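Long-range contact in malonyl CoA-acyl carrier protein transacylase (Burkholderia pseudomallei 1710b, PDB 3EZO), which probably transfers the malonyl group from malonyl-CoA to holo-acyl carrier protein, supplying malonyl-ACP for fatty acid synthesis: residues M127-V131 and S203-H207. Numbering follows the deposited sequence.
Sequences MQTAV and SAPFH
The last turn of helix 113-128 and the following loop pack on the irregular loop segment 203-207, between strand 196-199 and helix 212-223, with CA of Met-127 6.8 Å from CA of Phe-206 and CA of Gln-128 6.0 Å from CA of Ala-204. Met-127, helical, in an mtp rotamer, sets its terminal methyl over one face of the Phe-206 ring, CE 4.2 Å from the centroid (CH-pi), while SD lies 5.1 Å from the centroid in an oblique Met-aromatic contact. Its carbonyl O sits 3.4 Å from Phe-206 CE1, and CE extends to 4.3 Å from His-207 NE2. His-207, left-handed (phi/psi 70/7), is the predicted catalytic histidine of this FabD-type acyltransferase; its NE2 hydrogen-bonds Ser-98 OG, the likely nucleophile, and its ND1 the carbonyls of Gln-256 and Gly-259. Gln-128 (chi1 t, chi2 p) accepts a hydrogen bond at OE1 from Ser-203 OG (2.7 Å), while a water 2.9 Å from both Gln-128 NE2 and Ser-203 OG bridges them. Thr-129 leaves helical geometry and points away. Beyond it, Val-131, extended with chi1 m, sets CG2 3.6 Å from CD of Pro-205, centre of an inverse gamma turn whose Phe-206 N to Ala-204 O bond (2.9 Å) is weak.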
loop_
_atom_site.group_PDB
_atom_site.type_symbol
_atom_site.label_atom_id
_atom_site.label_comp_id
_atom_site.label_asym_id
_atom_site.label_seq_id
_atom_site.Cartn_x
_atom_site.Cartn_y
_atom_site.Cartn_z
ATOM N N MET A 127 -2.563 11.330 8.135
ATOM C CA MET A 127 -2.797 11.589 6.727
ATOM C C MET A 127 -4.197 12.212 6.461
ATOM O O MET A 127 -4.369 13.064 5.565
ATOM C CB MET A 127 -2.637 10.306 5.926
ATOM C CG MET A 127 -1.195 9.693 5.967
ATOM S SD MET A 127 -1.148 8.165 4.968
ATOM C CE MET A 127 -1.120 8.831 3.329
ATOM N N GLN A 128 -5.185 11.807 7.258
ATOM C CA GLN A 128 -6.546 12.299 7.059
ATOM C C GLN A 128 -6.712 13.747 7.565
ATOM O O GLN A 128 -7.589 14.445 7.118
ATOM C CB GLN A 128 -7.549 11.333 7.714
ATOM C CG GLN A 128 -9.012 11.657 7.462
ATOM C CD GLN A 128 -9.376 11.600 5.984
ATOM O OE1 GLN A 128 -10.036 12.530 5.489
ATOM N NE2 GLN A 128 -8.903 10.551 5.255
ATOM N N THR A 129 -5.895 14.183 8.525
ATOM C CA THR A 129 -6.031 15.503 9.090
ATOM C C THR A 129 -4.877 16.494 8.784
ATOM O O THR A 129 -4.779 17.554 9.430
ATOM C CB THR A 129 -6.188 15.348 10.580
ATOM O OG1 THR A 129 -5.012 14.750 11.112
ATOM C CG2 THR A 129 -7.424 14.454 10.887
ATOM N N ALA A 130 -4.006 16.161 7.831
ATOM C CA ALA A 130 -2.858 17.019 7.508
ATOM C C ALA A 130 -3.328 18.369 6.949
ATOM O O ALA A 130 -2.782 19.413 7.311
ATOM C CB ALA A 130 -1.920 16.345 6.539
ATOM N N VAL A 131 -4.354 18.347 6.101
ATOM C CA VAL A 131 -4.867 19.569 5.498
ATOM C C VAL A 131 -6.347 19.730 5.818
ATOM O O VAL A 131 -7.056 18.735 6.087
ATOM C CB VAL A 131 -4.629 19.634 3.968
ATOM C CG1 VAL A 131 -3.145 19.415 3.650
ATOM C CG2 VAL A 131 -5.433 18.640 3.250
ATOM N N SER A 203 -10.787 11.884 0.290
ATOM C CA SER A 203 -11.088 13.204 0.868
ATOM C C SER A 203 -9.843 14.063 1.209
ATOM O O SER A 203 -9.978 15.173 1.754
ATOM C CB SER A 203 -11.891 12.968 2.146
ATOM O OG SER A 203 -11.101 12.223 3.066
ATOM N N ALA A 204 -8.653 13.524 0.915
ATOM C CA ALA A 204 -7.386 14.107 1.353
ATOM C C ALA A 204 -6.330 13.808 0.288
ATOM O O ALA A 204 -6.376 12.741 -0.348
ATOM C CB ALA A 204 -7.014 13.527 2.662
ATOM N N PRO A 205 -5.395 14.727 0.057
ATOM C CA PRO A 205 -4.453 14.608 -1.078
ATOM C C PRO A 205 -3.227 13.777 -0.751
ATOM O O PRO A 205 -2.082 14.290 -0.730
ATOM C CB PRO A 205 -4.052 16.059 -1.296
ATOM C CG PRO A 205 -3.991 16.629 0.071
ATOM C CD PRO A 205 -5.089 15.940 0.852
ATOM N N PHE A 206 -3.452 12.496 -0.491
ATOM C CA PHE A 206 -2.390 11.608 -0.068
ATOM C C PHE A 206 -1.249 11.545 -1.090
ATOM O O PHE A 206 -1.458 11.568 -2.318
ATOM C CB PHE A 206 -2.942 10.178 0.094
ATOM C CG PHE A 206 -4.014 10.025 1.142
ATOM C CD1 PHE A 206 -4.165 10.918 2.191
ATOM C CD2 PHE A 206 -4.837 8.919 1.104
ATOM C CE1 PHE A 206 -5.152 10.737 3.144
ATOM C CE2 PHE A 206 -5.848 8.739 2.074
ATOM C CZ PHE A 206 -5.984 9.652 3.081
ATOM N N HIS A 207 -0.038 11.455 -0.555
ATOM C CA HIS A 207 1.181 11.280 -1.335
ATOM C C HIS A 207 1.556 12.529 -2.148
ATOM O O HIS A 207 2.509 12.482 -2.903
ATOM C CB HIS A 207 1.111 9.981 -2.159
ATOM C CG HIS A 207 1.068 8.756 -1.299
ATOM N ND1 HIS A 207 2.159 8.333 -0.570
ATOM C CD2 HIS A 207 0.063 7.881 -1.029
ATOM C CE1 HIS A 207 1.816 7.261 0.142
ATOM N NE2 HIS A 207 0.555 6.959 -0.132
HETATM O O HOH W 1 -9.720 9.695 2.588
#